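Local coordinates for putative metal-dependent hydrolase (Bacillus subtilis, PDB 6KNS), which is a metallo-beta-lactamase fold protein that binds two zinc ions and is probably a hydrolase, with a family relationship to tRNA 3'-processing ribonuclease Z, at residues A[37-42]-A[60-65]; A[175-180]-A[210-215]. All coordinates share one frame; numbering follows the deposited sequence.

Overall arrangement
From the N terminus, strand 35-39 enters interaction 1 first; the chain then passes through helix 45-49 and returns as strand 60-62, so contact 37-42/60-65 closes a loop of 17 residues. Only after the long strands 131-137 and 145-150 does interaction 2 open, where 175-180 pairs with 210-215 across a 29-residue connection containing helix 198-208. The two loops follow in series, neither nesting nor crossing. Each closes a parallel beta-alpha-beta unit, one in each of the two mixed sheets that form the layered metallo-beta-lactamase fold. Their centres lie about 18 Å apart; interaction 1 ends at a zinc ligand, and interaction 2 joins neighbouring strands 177-181 and 212-216 of the other sheet.

Interaction 1: residues A[37-42]-A[60-65]; sequences LLVDCG and AVILSH. With ZN (zinc ion), chain H.
Asp40 and Ser64 join the two chain segments as they run on from a pair of parallel strands in a beta-alpha-beta unit of the metallo-beta-lactamase fold, just ahead of the zinc-binding HxHxDH motif that starts at His65. The strands begin the pairing with Leu38 N on Ala60 O (3.0 Å), Ile62 N on Leu38 O (2.8 Å) and Asp40 N on Ile62 O (2.7 Å). Beyond these bonds the carboxylate of Asp40 takes over. With CG beside its own backbone N (chi1 -71°), it grips Ser64 twice through syn lone pairs: OD1 accepts the backbone N of Ser64 at 2.7 Å, and OD2 accepts Ser64 OG at 2.8 Å. OD2 is also hydrogen-bonded to His70 ND1 and Tyr158 OH, so three partners gather on this buried oxygen and Asp40 becomes a second-shell link to His70, a ligand of the other zinc. On one face of the sheet, Val39 CG2 and Ile62 CG2 lie side by side 3.7 Å apart, against Met147 of the opposing sheet. Ser64 OG passes the grip onward by accepting His65 ND1, which fixes the ring's rotation. From the far side of that ring NE2 reaches the zinc ion at 2.3 Å, joined there by His67, His140 and Asp161.

Interaction 2: residues A[175-180]-A[210-215]; sequences ADLLIS and AGELLL
The CD1 methyl of Leu177 comes in obliquely from one side of the Glu212 carboxylate plane, displaced past its CG/OE2 side, at the start of two parallel strands in a beta-alpha-beta unit of the metallo-beta-lactamase fold. It touches Glu212 CG at 3.5 Å rather than sitting over the centre of the group, and CD is 4.0 Å from the methyl. OE1, on the other hand, takes a hydrogen from a water that also donates to Asp176 O, and it receives a weak bond from Trp248 NE1, while a calcium ion lies close to the side chain. The side chain of Asp176 leaves the backbone away from 210-215, and its OD2 accepts the backbone N of Thr155.

Gly211 N meets Ala175 O (2.8 Å) in the carbonyl plane, in the loops that lead into the strands. The strand pairing proper is Leu178 N to Glu212 O, Leu214 N to Leu178 O (2.9 Å), approached from 19° off the carbonyl plane, and Ser180 N to Leu214 O; this last bond is more bent than the other three, which are nearly straight. Leu178, Ser180 and Leu213 share the face covered by helix 198-208, the connection between the strands; Leu178 rests on Ile204 and Ala205, and Ser180 on Ala201. Ile179 and Leu214 occupy the opposite face, where Ile179 meets Val156 and Leu214 meets Phe246.

Under the helix, Leu178 and Leu213 run side by side and point the same way. Both have CG anti to the backbone N (chi1 174° and 177°), which brings CD1 of Leu213 across to CD2 of Leu178 at 3.8 Å. The same Leu213 CD1 touches Ser180 CB at 3.9 Å and presses within 3.3 Å of Leu178 O, the oxygen already holding Leu214 N.

Interaction 1: residues A[37-42]-A[60-65]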
loop_
_atom_site.group_PDB
_atom_site.type_symbol
_atom_site.label_atom_id
_atom_site.label_comp_id
_atom_site.label_asym_id
_atom_site.label_seq_id
_atom_site.Cartn_x
_atom_site.Cartn_y
_atom_site.Cartn_z
ATOM N N LEU A 37 -11.079 0.707 -15.545
ATOM C CA LEU A 37 -11.722 0.493 -14.244
ATOM C C LEU A 37 -10.828 -0.352 -13.343
ATOM O O LEU A 37 -10.416 -1.427 -13.732
ATOM C CB LEU A 37 -13.052 -0.251 -14.428
ATOM C CG LEU A 37 -13.866 -0.676 -13.203
ATOM C CD1 LEU A 37 -14.303 0.568 -12.440
ATOM C CD2 LEU A 37 -15.068 -1.605 -13.602
ATOM N N LEU A 38 -10.565 0.126 -12.140
ATOM C CA LEU A 38 -9.798 -0.621 -11.179
ATOM C C LEU A 38 -10.784 -1.240 -10.200
ATOM O O LEU A 38 -11.573 -0.535 -9.591
ATOM C CB LEU A 38 -8.794 0.282 -10.430
ATOM C CG LEU A 38 -7.998 -0.437 -9.320
ATOM C CD1 LEU A 38 -7.012 -1.463 -9.842
ATOM C CD2 LEU A 38 -7.286 0.524 -8.355
ATOM N N VAL A 39 -10.735 -2.555 -10.086
ATOM C CA VAL A 39 -11.566 -3.301 -9.178
ATOM C C VAL A 39 -10.682 -3.710 -8.000
ATOM O O VAL A 39 -9.770 -4.532 -8.141
ATOM C CB VAL A 39 -12.183 -4.524 -9.874
ATOM C CG1 VAL A 39 -12.938 -5.412 -8.872
ATOM C CG2 VAL A 39 -13.100 -4.078 -11.020
ATOM N N ASP A 40 -10.975 -3.107 -6.843
ATOM C CA ASP A 40 -10.186 -3.216 -5.612
ATOM C C ASP A 40 -8.836 -2.555 -5.749
ATOM O O ASP A 40 -8.295 -2.427 -6.868
ATOM C CB ASP A 40 -10.119 -4.667 -5.051
ATOM C CG ASP A 40 -11.464 -5.114 -4.462
ATOM O OD1 ASP A 40 -12.352 -4.252 -4.282
ATOM O OD2 ASP A 40 -11.670 -6.299 -4.193
ATOM N N CYS A 41 -8.286 -2.152 -4.600
ATOM C CA CYS A 41 -7.138 -1.267 -4.573
ATOM C C CYS A 41 -6.304 -1.521 -3.300
ATOM O O CYS A 41 -6.141 -0.664 -2.431
ATOM C CB CYS A 41 -7.647 0.188 -4.625
ATOM S SG CYS A 41 -6.351 1.415 -4.903
ATOM N N GLY A 42 -5.766 -2.722 -3.213
ATOM C CA GLY A 42 -5.084 -3.196 -2.022
ATOM C C GLY A 42 -3.620 -2.803 -1.947
ATOM O O GLY A 42 -3.193 -1.820 -2.576
ATOM N N ALA A 60 -12.289 5.010 -13.222
ATOM C CA ALA A 60 -13.099 4.716 -12.047
ATOM C C ALA A 60 -12.481 3.596 -11.263
ATOM O O ALA A 60 -11.684 2.840 -11.787
ATOM C CB ALA A 60 -14.548 4.359 -12.464
ATOM N N VAL A 61 -12.829 3.546 -9.989
ATOM C CA VAL A 61 -12.453 2.488 -9.089
ATOM C C VAL A 61 -13.750 1.934 -8.498
ATOM O O VAL A 61 -14.694 2.679 -8.290
ATOM C CB VAL A 61 -11.574 3.014 -7.959
ATOM C CG1 VAL A 61 -11.231 1.894 -6.955
ATOM C CG2 VAL A 61 -10.292 3.658 -8.522
ATOM N N ILE A 62 -13.781 0.630 -8.232
ATOM C CA ILE A 62 -14.878 0.016 -7.471
ATOM C C ILE A 62 -14.287 -0.962 -6.469
ATOM O O ILE A 62 -13.327 -1.689 -6.799
ATOM C CB ILE A 62 -15.936 -0.677 -8.383
ATOM C CG1 ILE A 62 -17.070 -1.273 -7.550
ATOM C CG2 ILE A 62 -15.333 -1.815 -9.190
ATOM C CD1 ILE A 62 -18.336 -1.522 -8.409
ATOM N N LEU A 63 -14.852 -0.937 -5.267
ATOM C CA LEU A 63 -14.378 -1.653 -4.104
ATOM C C LEU A 63 -15.392 -2.699 -3.623
ATOM O O LEU A 63 -16.536 -2.379 -3.372
ATOM C CB LEU A 63 -14.162 -0.658 -2.972
ATOM C CG LEU A 63 -13.153 0.438 -3.292
ATOM C CD1 LEU A 63 -13.047 1.370 -2.068
ATOM C CD2 LEU A 63 -11.750 -0.150 -3.684
ATOM N N SER A 64 -14.969 -3.966 -3.548
ATOM C CA SER A 64 -15.873 -5.044 -3.142
ATOM C C SER A 64 -16.214 -4.926 -1.642
ATOM O O SER A 64 -17.339 -5.228 -1.236
ATOM C CB SER A 64 -15.233 -6.410 -3.369
ATOM O OG SER A 64 -13.981 -6.482 -2.685
ATOM N N HIS A 65 -15.233 -4.518 -0.845
ATOM C CA HIS A 65 -15.392 -4.384 0.586
ATOM C C HIS A 65 -14.214 -3.636 1.192
ATOM O O HIS A 65 -13.249 -3.315 0.477
ATOM C CB HIS A 65 -15.605 -5.737 1.261
ATOM C CG HIS A 65 -14.416 -6.664 1.286
ATOM N ND1 HIS A 65 -13.824 -7.169 0.145
ATOM C CD2 HIS A 65 -13.800 -7.275 2.333
ATOM C CE1 HIS A 65 -12.877 -8.027 0.501
ATOM N NE2 HIS A 65 -12.839 -8.105 1.821
HETATM ZN ZN ZN H . -11.911 -9.723 3.102
#

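Interaction 2: residues A[175-180]-A[210-215]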
loop_
_atom_site.group_PDB
_atom_site.type_symbol
_atom_site.label_atom_id
_atom_site.label_comp_id
_atom_site.label_asym_id
_atom_site.label_seq_id
_atom_site.Cartn_x
_atom_site.Cartn_y
_atom_site.Cartn_z
ATOM N N ALA A 175 -20.627 -17.041 -17.290
ATOM C CA ALA A 175 -19.500 -16.088 -17.325
ATOM C C ALA A 175 -18.388 -16.655 -18.206
ATOM O O ALA A 175 -18.085 -17.860 -18.156
ATOM C CB ALA A 175 -18.975 -15.820 -15.932
ATOM N N ASP A 176 -17.761 -15.792 -18.999
ATOM C CA ASP A 176 -16.571 -16.221 -19.764
ATOM C C ASP A 176 -15.380 -16.519 -18.847
ATOM O O ASP A 176 -14.638 -17.466 -19.092
ATOM C CB ASP A 176 -16.198 -15.178 -20.814
ATOM C CG ASP A 176 -17.342 -14.925 -21.777
ATOM O OD1 ASP A 176 -17.655 -15.843 -22.567
ATOM O OD2 ASP A 176 -17.966 -13.843 -21.713
ATOM N N LEU A 177 -15.218 -15.718 -17.802
ATOM C CA LEU A 177 -14.095 -15.847 -16.856
ATOM C C LEU A 177 -14.680 -15.692 -15.473
ATOM O O LEU A 177 -15.395 -14.731 -15.203
ATOM C CB LEU A 177 -13.014 -14.776 -17.090
ATOM C CG LEU A 177 -11.856 -14.682 -16.083
ATOM C CD1 LEU A 177 -11.015 -15.916 -16.116
ATOM C CD2 LEU A 177 -10.979 -13.469 -16.336
ATOM N N LEU A 178 -14.435 -16.677 -14.628
ATOM C CA LEU A 178 -14.766 -16.579 -13.228
ATOM C C LEU A 178 -13.461 -16.378 -12.484
ATOM O O LEU A 178 -12.633 -17.289 -12.458
ATOM C CB LEU A 178 -15.413 -17.866 -12.724
ATOM C CG LEU A 178 -15.676 -17.952 -11.219
ATOM C CD1 LEU A 178 -16.594 -16.819 -10.754
ATOM C CD2 LEU A 178 -16.292 -19.306 -10.871
ATOM N N ILE A 179 -13.326 -15.212 -11.866
ATOM C CA ILE A 179 -12.257 -14.941 -10.937
ATOM C C ILE A 179 -12.753 -15.225 -9.498
ATOM O O ILE A 179 -13.567 -14.494 -8.959
ATOM C CB ILE A 179 -11.760 -13.514 -11.059
ATOM C CG1 ILE A 179 -11.425 -13.194 -12.533
ATOM C CG2 ILE A 179 -10.548 -13.345 -10.125
ATOM C CD1 ILE A 179 -11.007 -11.705 -12.778
ATOM N N SER A 180 -12.241 -16.308 -8.908
ATOM C CA SER A 180 -12.657 -16.774 -7.618
ATOM C C SER A 180 -11.521 -16.698 -6.653
ATOM O O SER A 180 -10.410 -17.120 -6.945
ATOM C CB SER A 180 -13.105 -18.231 -7.660
ATOM O OG SER A 180 -13.569 -18.620 -6.380
ATOM N N ALA A 210 -18.821 -21.857 -16.337
ATOM C CA ALA A 210 -17.874 -20.777 -16.623
ATOM C C ALA A 210 -16.936 -21.185 -17.760
ATOM O O ALA A 210 -16.529 -22.337 -17.848
ATOM C CB ALA A 210 -17.087 -20.412 -15.370
ATOM N N GLY A 211 -16.607 -20.239 -18.628
ATOM C CA GLY A 211 -15.673 -20.481 -19.707
ATOM C C GLY A 211 -14.302 -20.883 -19.195
ATOM O O GLY A 211 -13.636 -21.731 -19.773
ATOM N N GLU A 212 -13.856 -20.241 -18.125
ATOM C CA GLU A 212 -12.622 -20.631 -17.492
ATOM C C GLU A 212 -12.555 -20.065 -16.084
ATOM O O GLU A 212 -13.358 -19.192 -15.738
ATOM C CB GLU A 212 -11.415 -20.179 -18.316
ATOM C CG GLU A 212 -11.104 -18.698 -18.256
ATOM C CD GLU A 212 -9.955 -18.313 -19.165
ATOM O OE1 GLU A 212 -10.241 -18.159 -20.360
ATOM O OE2 GLU A 212 -8.805 -18.131 -18.686
ATOM N N LEU A 213 -11.598 -20.560 -15.304
ATOM C CA LEU A 213 -11.484 -20.231 -13.892
ATOM C C LEU A 213 -10.087 -19.688 -13.574
ATOM O O LEU A 213 -9.085 -20.271 -14.000
ATOM C CB LEU A 213 -11.809 -21.462 -13.029
ATOM C CG LEU A 213 -11.682 -21.362 -11.514
ATOM C CD1 LEU A 213 -12.585 -20.231 -10.984
ATOM C CD2 LEU A 213 -11.989 -22.703 -10.828
ATOM N N LEU A 214 -10.053 -18.578 -12.836
ATOM C CA LEU A 214 -8.818 -17.958 -12.341
ATOM C C LEU A 214 -8.845 -17.880 -10.828
ATOM O O LEU A 214 -9.710 -17.243 -10.257
ATOM C CB LEU A 214 -8.636 -16.539 -12.899
ATOM C CG LEU A 214 -7.335 -15.813 -12.522
ATOM C CD1 LEU A 214 -6.117 -16.485 -13.176
ATOM C CD2 LEU A 214 -7.381 -14.348 -12.912
ATOM N N LEU A 215 -7.892 -18.544 -10.193
ATOM C CA LEU A 215 -7.829 -18.632 -8.767
ATOM C C LEU A 215 -6.968 -17.506 -8.223
ATOM O O LEU A 215 -5.855 -17.295 -8.680
ATOM C CB LEU A 215 -7.249 -20.000 -8.377
ATOM C CG LEU A 215 -8.009 -21.224 -8.927
ATOM C CD1 LEU A 215 -7.275 -22.539 -8.547
ATOM C CD2 LEU A 215 -9.470 -21.264 -8.446
HETATM O O HOH W 1 -12.873 -17.696 -21.355
#